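Local coordinates for BamaA.19900.a (Balamuthia mandrillaris, PDB 6VZZ), which binds glucose and, as a glucokinase of the actin-like ATPase clan, probably transfers a phosphate from ATP to the 6-hydroxyl of the sugar, at residues A233-E236 with E237-L241; Y304-K307 with A308-H312; L311-K314 with F315-R318; G336-Q339 with V340-L344; N343-L346 with E347-L350. One frame throughout, in Å; residues are numbered along the deposited sequence.

Interaction 1: residues A233-E236 with E237-L241; sequences AYAE and ETRLL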
# COMPACT_ATOMS: atom_id res chain seq x y z
N ALA A 233 -2.68 -18.88 -19.59
CA ALA A 233 -3.55 -17.75 -19.86
C ALA A 233 -2.79 -16.53 -20.38
O ALA A 233 -3.39 -15.46 -20.52
CB ALA A 233 -4.33 -17.38 -18.59
N TYR A 234 -1.50 -16.68 -20.69
CA TYR A 234 -0.66 -15.52 -20.98
C TYR A 234 -1.06 -14.86 -22.30
O TYR A 234 -1.19 -13.63 -22.37
CB TYR A 234 0.80 -15.95 -21.01
CG TYR A 234 1.78 -14.84 -21.34
CD1 TYR A 234 1.98 -13.77 -20.47
CD2 TYR A 234 2.53 -14.87 -22.52
CE1 TYR A 234 2.88 -12.77 -20.76
CE2 TYR A 234 3.44 -13.86 -22.82
CZ TYR A 234 3.61 -12.82 -21.92
OH TYR A 234 4.50 -11.80 -22.19
N ALA A 235 -1.27 -15.66 -23.35
CA ALA A 235 -1.64 -15.10 -24.64
C ALA A 235 -3.01 -14.44 -24.59
O ALA A 235 -3.20 -13.35 -25.16
CB ALA A 235 -1.61 -16.18 -25.71
N GLU A 236 -3.97 -15.07 -23.92
CA GLU A 236 -5.33 -14.54 -23.93
C GLU A 236 -5.47 -13.35 -22.98
O GLU A 236 -6.25 -12.44 -23.27
CB GLU A 236 -6.35 -15.63 -23.57
CG GLU A 236 -6.43 -16.01 -22.10
CD GLU A 236 -7.74 -16.70 -21.72
OE1 GLU A 236 -8.51 -17.10 -22.64
OE2 GLU A 236 -8.00 -16.85 -20.50
N GLU A 237 -4.72 -13.33 -21.88
CA GLU A 237 -4.74 -12.15 -21.01
C GLU A 237 -4.18 -10.94 -21.73
O GLU A 237 -4.69 -9.83 -21.59
CB GLU A 237 -3.96 -12.41 -19.72
CG GLU A 237 -4.71 -13.19 -18.67
CD GLU A 237 -4.05 -13.09 -17.31
OE1 GLU A 237 -4.38 -13.90 -16.42
OE2 GLU A 237 -3.19 -12.19 -17.14
N THR A 238 -3.12 -11.15 -22.51
CA THR A 238 -2.55 -10.06 -23.30
C THR A 238 -3.58 -9.49 -24.27
O THR A 238 -3.67 -8.27 -24.44
CB THR A 238 -1.31 -10.55 -24.05
OG1 THR A 238 -0.38 -11.10 -23.10
CG2 THR A 238 -0.65 -9.40 -24.78
N ARG A 239 -4.37 -10.36 -24.91
CA ARG A 239 -5.42 -9.87 -25.80
C ARG A 239 -6.47 -9.08 -25.03
O ARG A 239 -6.90 -8.01 -25.47
CB ARG A 239 -6.05 -11.02 -26.57
CG ARG A 239 -5.11 -11.73 -27.55
CD ARG A 239 -5.86 -12.55 -28.60
NE ARG A 239 -6.80 -13.50 -28.02
CZ ARG A 239 -6.48 -14.72 -27.60
NH1 ARG A 239 -5.23 -15.17 -27.69
NH2 ARG A 239 -7.41 -15.51 -27.07
N LEU A 240 -6.88 -9.58 -23.86
CA LEU A 240 -7.90 -8.89 -23.07
C LEU A 240 -7.41 -7.53 -22.61
O LEU A 240 -8.14 -6.53 -22.69
CB LEU A 240 -8.31 -9.75 -21.88
CG LEU A 240 -9.08 -9.02 -20.77
CD1 LEU A 240 -10.43 -8.50 -21.26
CD2 LEU A 240 -9.25 -9.92 -19.58
N LEU A 241 -6.17 -7.46 -22.11
CA LEU A 241 -5.61 -6.19 -21.67
C LEU A 241 -5.48 -5.21 -22.82
O LEU A 241 -5.74 -4.01 -22.66
CB LEU A 241 -4.26 -6.43 -21.00
CG LEU A 241 -4.28 -7.29 -19.73
CD1 LEU A 241 -2.86 -7.56 -19.24
CD2 LEU A 241 -5.11 -6.62 -18.64

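Interaction 2: residues Y304-K307 with A308-H312; sequences YAHK and AMMLH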
# COMPACT_ATOMS: atom_id res chain seq x y z
N TYR A 304 -19.81 -18.27 -21.65
CA TYR A 304 -19.16 -16.98 -21.85
C TYR A 304 -19.25 -16.12 -20.60
O TYR A 304 -18.27 -15.48 -20.21
CB TYR A 304 -19.77 -16.28 -23.06
CG TYR A 304 -19.77 -17.14 -24.30
CD1 TYR A 304 -18.57 -17.51 -24.91
CD2 TYR A 304 -20.95 -17.59 -24.87
CE1 TYR A 304 -18.56 -18.30 -26.05
CE2 TYR A 304 -20.95 -18.38 -26.01
CZ TYR A 304 -19.75 -18.73 -26.59
OH TYR A 304 -19.74 -19.52 -27.72
N ALA A 305 -20.42 -16.09 -19.96
CA ALA A 305 -20.54 -15.38 -18.69
C ALA A 305 -19.54 -15.92 -17.68
O ALA A 305 -18.87 -15.15 -16.97
CB ALA A 305 -21.96 -15.49 -18.15
N HIS A 306 -19.40 -17.24 -17.63
CA HIS A 306 -18.43 -17.86 -16.74
C HIS A 306 -17.01 -17.38 -17.06
O HIS A 306 -16.27 -16.98 -16.16
CB HIS A 306 -18.53 -19.38 -16.86
CG HIS A 306 -17.57 -20.12 -16.00
ND1 HIS A 306 -16.29 -20.44 -16.41
CD2 HIS A 306 -17.69 -20.60 -14.74
CE1 HIS A 306 -15.67 -21.09 -15.45
NE2 HIS A 306 -16.50 -21.21 -14.42
N LYS A 307 -16.63 -17.41 -18.34
CA LYS A 307 -15.28 -17.02 -18.73
C LYS A 307 -14.96 -15.60 -18.30
O LYS A 307 -13.90 -15.33 -17.74
CB LYS A 307 -15.11 -17.19 -20.25
CG LYS A 307 -13.69 -16.99 -20.77
CD LYS A 307 -12.71 -17.95 -20.11
CE LYS A 307 -11.28 -17.77 -20.64
NZ LYS A 307 -10.28 -18.62 -19.92
N ALA A 308 -15.90 -14.67 -18.53
CA ALA A 308 -15.68 -13.28 -18.14
C ALA A 308 -15.62 -13.14 -16.62
O ALA A 308 -14.73 -12.46 -16.08
CB ALA A 308 -16.79 -12.40 -18.71
N MET A 309 -16.55 -13.78 -15.91
CA MET A 309 -16.55 -13.71 -14.45
C MET A 309 -15.27 -14.32 -13.88
O MET A 309 -14.71 -13.80 -12.91
CB MET A 309 -17.78 -14.43 -13.91
CG MET A 309 -18.12 -14.13 -12.48
SD MET A 309 -18.82 -12.48 -12.31
CE MET A 309 -19.08 -12.40 -10.55
N MET A 310 -14.80 -15.42 -14.47
CA MET A 310 -13.52 -16.01 -14.10
C MET A 310 -12.40 -14.98 -14.15
O MET A 310 -11.62 -14.83 -13.19
CB MET A 310 -13.22 -17.18 -15.03
CG MET A 310 -12.18 -18.15 -14.52
SD MET A 310 -12.69 -18.87 -12.95
CE MET A 310 -11.60 -17.99 -11.83
N LEU A 311 -12.28 -14.27 -15.27
CA LEU A 311 -11.22 -13.27 -15.40
C LEU A 311 -11.45 -12.11 -14.46
O LEU A 311 -10.50 -11.55 -13.90
CB LEU A 311 -11.14 -12.79 -16.84
CG LEU A 311 -10.56 -13.80 -17.82
CD1 LEU A 311 -11.22 -13.66 -19.16
CD2 LEU A 311 -9.07 -13.56 -17.93
N HIS A 312 -12.71 -11.71 -14.29
CA HIS A 312 -13.07 -10.67 -13.33
C HIS A 312 -12.50 -10.99 -11.96
O HIS A 312 -11.73 -10.22 -11.39
CB HIS A 312 -14.60 -10.55 -13.30
CG HIS A 312 -15.13 -9.57 -12.30
ND1 HIS A 312 -14.96 -8.21 -12.43
CD2 HIS A 312 -15.86 -9.76 -11.18
CE1 HIS A 312 -15.55 -7.60 -11.41
NE2 HIS A 312 -16.10 -8.52 -10.64

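Interaction 3: residues L311-K314 with F315-R318; sequences LHFK and FLMR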
# COMPACT_ATOMS: atom_id res chain seq x y z
N LEU A 311 -12.28 -14.27 -15.27
CA LEU A 311 -11.22 -13.27 -15.40
C LEU A 311 -11.45 -12.11 -14.46
O LEU A 311 -10.50 -11.55 -13.90
CB LEU A 311 -11.14 -12.79 -16.84
CG LEU A 311 -10.56 -13.80 -17.82
CD1 LEU A 311 -11.22 -13.66 -19.16
CD2 LEU A 311 -9.07 -13.56 -17.93
N HIS A 312 -12.71 -11.71 -14.29
CA HIS A 312 -13.07 -10.67 -13.33
C HIS A 312 -12.50 -10.99 -11.96
O HIS A 312 -11.73 -10.22 -11.39
CB HIS A 312 -14.60 -10.55 -13.30
CG HIS A 312 -15.13 -9.57 -12.30
ND1 HIS A 312 -14.96 -8.21 -12.43
CD2 HIS A 312 -15.86 -9.76 -11.18
CE1 HIS A 312 -15.55 -7.60 -11.41
NE2 HIS A 312 -16.10 -8.52 -10.64
N PHE A 313 -12.82 -12.18 -11.44
CA PHE A 313 -12.36 -12.54 -10.11
C PHE A 313 -10.88 -12.89 -10.10
O PHE A 313 -10.22 -12.73 -9.07
CB PHE A 313 -13.18 -13.69 -9.55
CG PHE A 313 -14.31 -13.24 -8.70
CD1 PHE A 313 -14.06 -12.64 -7.48
CD2 PHE A 313 -15.62 -13.36 -9.13
CE1 PHE A 313 -15.09 -12.19 -6.69
CE2 PHE A 313 -16.65 -12.91 -8.33
CZ PHE A 313 -16.39 -12.32 -7.11
N LYS A 314 -10.35 -13.36 -11.23
CA LYS A 314 -8.91 -13.60 -11.30
C LYS A 314 -8.14 -12.32 -11.02
O LYS A 314 -7.18 -12.32 -10.24
CB LYS A 314 -8.54 -14.17 -12.67
CG LYS A 314 -7.06 -14.44 -12.81
CD LYS A 314 -6.78 -15.65 -13.69
CE LYS A 314 -6.84 -15.30 -15.17
NZ LYS A 314 -6.26 -16.39 -16.02
N PHE A 315 -8.55 -11.21 -11.62
CA PHE A 315 -7.82 -9.97 -11.40
C PHE A 315 -8.08 -9.40 -10.02
O PHE A 315 -7.21 -8.72 -9.46
CB PHE A 315 -8.14 -8.95 -12.48
CG PHE A 315 -7.32 -9.14 -13.72
CD1 PHE A 315 -7.70 -10.07 -14.68
CD2 PHE A 315 -6.16 -8.41 -13.92
CE1 PHE A 315 -6.93 -10.27 -15.82
CE2 PHE A 315 -5.40 -8.59 -15.05
CZ PHE A 315 -5.78 -9.52 -16.01
N LEU A 316 -9.25 -9.67 -9.44
CA LEU A 316 -9.44 -9.33 -8.03
C LEU A 316 -8.45 -10.10 -7.16
O LEU A 316 -7.84 -9.53 -6.25
CB LEU A 316 -10.88 -9.62 -7.59
CG LEU A 316 -11.09 -9.49 -6.08
CD1 LEU A 316 -11.01 -8.04 -5.65
CD2 LEU A 316 -12.41 -10.09 -5.66
N MET A 317 -8.26 -11.39 -7.44
CA MET A 317 -7.27 -12.16 -6.68
C MET A 317 -5.85 -11.65 -6.92
O MET A 317 -5.01 -11.75 -6.02
CB MET A 317 -7.38 -13.64 -7.03
CG MET A 317 -8.64 -14.33 -6.54
SD MET A 317 -8.77 -14.36 -4.74
CE MET A 317 -10.14 -13.25 -4.45
N ARG A 318 -5.55 -11.12 -8.11
CA ARG A 318 -4.18 -10.68 -8.38
C ARG A 318 -3.84 -9.41 -7.62
O ARG A 318 -2.73 -9.28 -7.08
CB ARG A 318 -3.96 -10.48 -9.87
CG ARG A 318 -2.53 -10.13 -10.21
CD ARG A 318 -2.25 -10.35 -11.69
NE ARG A 318 -2.83 -11.61 -12.13
CZ ARG A 318 -3.03 -11.94 -13.40
NH1 ARG A 318 -3.59 -13.11 -13.69
NH2 ARG A 318 -2.68 -11.11 -14.38

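Interaction 4: residues G336-Q339 with V340-L344; sequences GDNQ and VNNNL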
# COMPACT_ATOMS: atom_id res chain seq x y z
N GLY A 336 -19.09 -5.75 0.85
CA GLY A 336 -20.12 -5.15 0.03
C GLY A 336 -21.31 -6.08 -0.11
O GLY A 336 -21.19 -7.31 -0.01
N ASP A 337 -22.49 -5.49 -0.33
CA ASP A 337 -23.68 -6.31 -0.54
C ASP A 337 -23.63 -7.04 -1.87
O ASP A 337 -24.21 -8.12 -2.01
CB ASP A 337 -24.95 -5.46 -0.44
CG ASP A 337 -25.27 -5.04 1.00
OD1 ASP A 337 -24.53 -5.44 1.93
OD2 ASP A 337 -26.26 -4.30 1.20
N ASN A 338 -22.92 -6.49 -2.85
CA ASN A 338 -22.76 -7.20 -4.11
C ASN A 338 -21.96 -8.48 -3.94
O ASN A 338 -22.20 -9.46 -4.66
CB ASN A 338 -22.07 -6.30 -5.13
CG ASN A 338 -22.31 -6.75 -6.54
OD1 ASN A 338 -23.45 -7.03 -6.93
ND2 ASN A 338 -21.23 -6.86 -7.31
N GLN A 339 -21.00 -8.49 -3.00
CA GLN A 339 -20.18 -9.68 -2.79
C GLN A 339 -21.02 -10.86 -2.33
O GLN A 339 -20.72 -12.01 -2.68
CB GLN A 339 -19.08 -9.38 -1.78
CG GLN A 339 -18.14 -10.54 -1.51
CD GLN A 339 -17.43 -11.02 -2.76
OE1 GLN A 339 -16.91 -10.22 -3.54
NE2 GLN A 339 -17.42 -12.32 -2.96
N VAL A 340 -22.07 -10.60 -1.56
CA VAL A 340 -22.97 -11.65 -1.10
C VAL A 340 -23.48 -12.49 -2.28
O VAL A 340 -23.48 -13.72 -2.22
CB VAL A 340 -24.14 -11.04 -0.31
CG1 VAL A 340 -25.06 -12.13 0.21
CG2 VAL A 340 -23.61 -10.19 0.84
N ASN A 341 -23.89 -11.83 -3.36
CA ASN A 341 -24.45 -12.56 -4.49
C ASN A 341 -23.39 -13.28 -5.32
O ASN A 341 -23.76 -14.07 -6.20
CB ASN A 341 -25.24 -11.61 -5.40
CG ASN A 341 -26.37 -10.91 -4.67
OD1 ASN A 341 -26.44 -9.69 -4.66
ND2 ASN A 341 -27.26 -11.68 -4.06
N ASN A 342 -22.11 -13.04 -5.08
CA ASN A 342 -21.05 -13.65 -5.87
C ASN A 342 -20.25 -14.70 -5.11
O ASN A 342 -19.30 -15.25 -5.67
CB ASN A 342 -20.09 -12.58 -6.41
CG ASN A 342 -20.72 -11.73 -7.49
OD1 ASN A 342 -21.76 -12.08 -8.04
ND2 ASN A 342 -20.08 -10.61 -7.81
N ASN A 343 -20.59 -14.98 -3.85
CA ASN A 343 -19.83 -15.98 -3.10
C ASN A 343 -20.04 -17.38 -3.65
O ASN A 343 -19.14 -18.22 -3.56
CB ASN A 343 -20.21 -15.95 -1.62
CG ASN A 343 -19.76 -14.69 -0.93
OD1 ASN A 343 -18.67 -14.17 -1.20
ND2 ASN A 343 -20.59 -14.19 -0.03
N LEU A 344 -21.23 -17.67 -4.20
CA LEU A 344 -21.45 -18.98 -4.79
C LEU A 344 -20.52 -19.20 -5.97
O LEU A 344 -19.86 -20.24 -6.06
CB LEU A 344 -22.91 -19.13 -5.22
CG LEU A 344 -23.20 -20.36 -6.09
CD1 LEU A 344 -23.06 -21.67 -5.31
CD2 LEU A 344 -24.58 -20.26 -6.74

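Interaction 5: residues N343-L346 with E347-L350; sequences NLFL and EQNL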
# COMPACT_ATOMS: atom_id res chain seq x y z
N ASN A 343 -20.59 -14.98 -3.85
CA ASN A 343 -19.83 -15.98 -3.10
C ASN A 343 -20.04 -17.38 -3.65
O ASN A 343 -19.14 -18.22 -3.56
CB ASN A 343 -20.21 -15.95 -1.62
CG ASN A 343 -19.76 -14.69 -0.93
OD1 ASN A 343 -18.67 -14.17 -1.20
ND2 ASN A 343 -20.59 -14.19 -0.03
N LEU A 344 -21.23 -17.67 -4.20
CA LEU A 344 -21.45 -18.98 -4.79
C LEU A 344 -20.52 -19.20 -5.97
O LEU A 344 -19.86 -20.24 -6.06
CB LEU A 344 -22.91 -19.13 -5.22
CG LEU A 344 -23.20 -20.36 -6.09
CD1 LEU A 344 -23.06 -21.67 -5.31
CD2 LEU A 344 -24.58 -20.26 -6.74
N PHE A 345 -20.43 -18.21 -6.87
CA PHE A 345 -19.48 -18.33 -7.97
C PHE A 345 -18.07 -18.56 -7.45
O PHE A 345 -17.32 -19.38 -7.99
CB PHE A 345 -19.50 -17.08 -8.85
CG PHE A 345 -18.48 -17.12 -9.95
CD1 PHE A 345 -18.79 -17.70 -11.17
CD2 PHE A 345 -17.21 -16.62 -9.76
CE1 PHE A 345 -17.85 -17.77 -12.19
CE2 PHE A 345 -16.25 -16.69 -10.77
CZ PHE A 345 -16.58 -17.26 -11.98
N LEU A 346 -17.71 -17.86 -6.38
CA LEU A 346 -16.38 -17.96 -5.80
C LEU A 346 -16.09 -19.39 -5.33
O LEU A 346 -15.00 -19.93 -5.58
CB LEU A 346 -16.28 -16.96 -4.66
CG LEU A 346 -14.99 -16.28 -4.26
CD1 LEU A 346 -15.32 -15.12 -3.33
CD2 LEU A 346 -14.09 -17.28 -3.55
N GLU A 347 -17.06 -20.03 -4.68
CA GLU A 347 -16.85 -21.40 -4.22
C GLU A 347 -16.89 -22.41 -5.36
O GLU A 347 -16.22 -23.45 -5.29
CB GLU A 347 -17.89 -21.77 -3.16
CG GLU A 347 -17.63 -21.14 -1.80
CD GLU A 347 -16.41 -21.73 -1.10
OE1 GLU A 347 -15.85 -22.72 -1.60
OE2 GLU A 347 -16.02 -21.19 -0.05
N GLN A 348 -17.67 -22.15 -6.41
CA GLN A 348 -17.66 -23.07 -7.55
C GLN A 348 -16.32 -23.07 -8.25
O GLN A 348 -15.95 -24.07 -8.89
CB GLN A 348 -18.75 -22.72 -8.56
CG GLN A 348 -20.16 -22.78 -8.03
CD GLN A 348 -21.15 -22.18 -9.01
OE1 GLN A 348 -20.83 -21.23 -9.74
NE2 GLN A 348 -22.35 -22.74 -9.05
N ASN A 349 -15.56 -21.98 -8.16
CA ASN A 349 -14.31 -21.82 -8.89
C ASN A 349 -13.14 -21.60 -7.94
O ASN A 349 -12.21 -20.84 -8.23
CB ASN A 349 -14.44 -20.68 -9.89
CG ASN A 349 -15.51 -20.95 -10.93
OD1 ASN A 349 -15.27 -21.67 -11.89
ND2 ASN A 349 -16.70 -20.41 -10.71
N LEU A 350 -13.16 -22.30 -6.80
CA LEU A 350 -12.20 -22.03 -5.74
C LEU A 350 -10.77 -22.32 -6.18
O LEU A 350 -9.87 -21.50 -5.94
CB LEU A 350 -12.56 -22.85 -4.50
CG LEU A 350 -11.77 -22.52 -3.24
CD1 LEU A 350 -12.18 -21.16 -2.68
CD2 LEU A 350 -11.95 -23.62 -2.21

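Interaction 1: residues A233-E236 with E237-L241
Thr238 turns its hydroxyl back onto the preceding helical turn, where OG1 donates a 2.8 Å hydrogen bond to Tyr234 O. The backbone N of Thr238 reaches the same Tyr234 O at 3.1 Å, and the two donors arrive from opposite faces of the carbonyl plane, so one threonine grips one carbonyl twice. OG1 can do this because it lies beside its own backbone N (chi1 -55°). Routine i to i+4 bonds complete the opening of helix 234-249: Glu237 N to Ala233 O, Arg239 N to Ala235 O and Leu240 N to Glu236 O, with Ala233 in the N-cap position.

Two flat groups lie close by. Thr238 OG1 stands loosely over the centre of one Tyr234 ring face, 4.3 Å above the plane. The guanidinium of Arg239, swung round by a bend at chi3 (-54°), presents a face to Glu236 CA, and its NH2 lies 3.7 Å from Glu236 CB.

The charges pair outward. Glu236 OE1 stays 4.8 Å from Arg239 NH2 without contact; Glu236 instead forms a salt bridge to Lys307, and Arg239 one to Glu276. Glu237 runs its CG past Ala233 O at 3.2 Å before its carboxylate meets Lys314 and Arg318. Tyr234 OH hydrogen-bonds Glu242 of the second subunit, whose Tyr234 and Thr238 also pack here.

Chemically, this helix start divides its labour: the hydroxyl is spent on the helix's own backbone, while the tyrosine serves the dimer interface and the carboxylates, probably also favoured by the helix N-terminus, face basic residues of helix 303-327.

Interaction 2: residues Y304-K307 with A308-H312
Met310 and His306, one turn apart on helix 303-327, meet through sulfur and ring. Met310 SD lies 5.1 Å from the centroid of the His306 imidazole, 41° off the ring normal, an oblique Met-aromatic contact in which His306 CE1 is the ring atom nearest the sulfur. CG of Met310 lies anti to the backbone N and the bend at chi2 (59°) carries SD toward the ring, while chi3 only turns the terminal CE; CB stays low against the backbone, 3.3 Å from His306 O. Alongside, Leu311 settles its CD1 3.5 Å from Lys307 O, and the same methyl touches the aliphatic part of the lysine at CE, 4.4 Å away. Lys307 makes this possible with a single bend at chi2 (58°), after which its chain runs straight out to NZ.

Beneath these side chains runs the regular helical ladder that sets their spacing. Met310 N bonds to His306 O at 2.7 Å, Leu311 N to Lys307 O at 3.1 Å, and Ala308 N and Met309 N to the carbonyls of Tyr304 and Ala305. Met309 also lays its CB against Ala305 O at 3.3 Å.

A second shell fixes the polar ends. The His306 ring is held at NE2 by a probable hydrogen bond to Asn349 OD1, and Lys307 NZ is drawn toward helix 234-249 by Glu236.

The faces of the turn are divided among its surroundings. Tyr304, Met309 and Leu311 pack on helix 263-276, Ala305 and Met309 on helix 289-295, and Met310 on Ser352 and Leu353 of helix 350-357, which places this part of helix 303-327 amid three other helices.

Interaction 3: residues L311-K314 with F315-R318
Leu311 and Phe315 open a run of i to i+3 and i to i+4 pairings down the middle of helix 303-327, a long helix, largely buried here, that meets strand 186-191 of a mixed beta-sheet, in keeping with the alpha/beta architecture of actin-like ATPases. Leu311 O accepts Phe315 N at 3.0 Å and also sits in the plane of the Phe315 ring, at its edge, 3.3 Å from CD1. The ring comes there because its CG lies beside the backbone N (chi1 -84°). The methyl CD2 of Leu311 only just meets Phe315 CE1, at 4.5 Å.

His312 O next receives Leu316 N, with a weak second bond from Phe315 N. Its imidazole is engaged away from this turn, ND1 bonding to Ile260 O.

At Phe313 the contact becomes apolar. The ring and Leu316 lie side by side and point the same way, the methyl CD2 of Leu316 approaching Phe313 CD1 to 3.5 Å, obliquely to the ring. Phe313 O takes Met317 N at 2.9 Å, and Met317 CG bends back over that oxygen at 3.4 Å. Leu316 continues to Leu189 and Val191 of strand 186-191, while Phe313 and Met317 face Leu353 of helix 350-357.

Lys314 and Arg318 close the run as side-by-side neighbours. Both are basic, yet they converge on Glu237, and Glu356 holds Arg318 at NE, so acidic partners probably offset the two positive charges. A bend at chi3 of the arginine (-44°) brings Arg318 NH1 alongside the lysine's aliphatic chain, where its closest carbon is Lys314 CG at 3.8 Å.

Interaction 4: residues G336-Q339 with V340-L344
Gln339 reaches forward one turn to Asn343, its NE2 donating to Asn343 OD1 over 2.8 Å in an almost straight bond (175°). The glutamine gets there with CG anti to its backbone N (chi1 -178°) and a bend at chi2 (59°) that swings the amide toward the next turn. The two side chains cross at about a right angle. OD1 lies in the amide plane of Gln339, whereas NE2 stands above the carbonyl plane of the asparagine. Asn343 folds back as well, so that its CG comes within 3.3 Å of Gln339 O. That amide is further held by strand 370-374, with OD1 bonded to Thr373 OG1 and ND2 to Gln374 O.

A type I beta turn from Val340 to Asn343 follows Gln339 and leads from a short, weakly bonded helical turn beginning at Asp337 into helix 343-348. Gln339 O accepts Asn342 N at 3.0 Å, the donor again well above the carbonyl plane. Before it, Val340 N to Asp337 O and Asn341 N to Asn338 O are weak i to i+3 bonds. Val340 lodges its CG2 branch 3.6 Å from Asp337 O, while Asp337 OD1 takes the backbone N of Val378.

Interaction 5: residues N343-L346 with E347-L350
Phe345 O is gripped twice by Asn349: its side-chain ND2 donates at 3.0 Å, and its backbone N adds a weak bond at 3.1 Å. The carbonyl oxygen lies close to the asparagine's amide plane, so the N-H is well directed. The same ND2 also stands over one face of the Phe345 ring, 3.2 Å above the plane and offset toward the rim, with CE1 as the nearest ring atom. Ring and amide planes are 36° apart, an amino-aromatic approach that is neither flat nor upright. Asn349 reaches both targets with CG beside its backbone N (chi1 -62°), which leaves the other end of the amide turned to His306.

Gln348 runs extended alongside the preceding turn, crossing Leu344 obliquely. Its CG rests 3.2 Å from Leu344 O, and its NE2 passes Leu344 CG at 3.9 Å on the way to Thr297 O. At the far end, Leu346 CD2 and Leu350 CD1 make a loose apolar contact of 4.4 Å.

Asn349 is where helix 343-348 stops: it departs from helical backbone angles and precedes helix 350-357 at the N-cap position, though its side chain makes no capping bond there. This helix junction lies between helix 303-327, met by Phe345 at Met309 and by Asn349 at Met310, and strand 167-171, where Leu346 and Glu347 pack on Leu170 and Leu350 on Trp171.

Along the chain the five contacts come in order, each joining neighbouring turns, so none closes a long loop and none encloses or crosses another. Interaction 1 starts helix 234-249. Interactions 2 and 3 follow each other on helix 303-327, sharing Leu311 and His312, and both meet interaction 1 through salt bridges to its two glutamates. After strand 331-335, interactions 4 and 5 share Asn343 and Leu344 and cover the short helices that lead to helix 350-357. The aromatic Phe345 of interaction 5 packs on Met309 and Phe313, and Asn342 of interaction 4 touches the same two residues. Helix 303-327 thereby stands between the subunit-contacting helix and the short helices that follow strand 331-335.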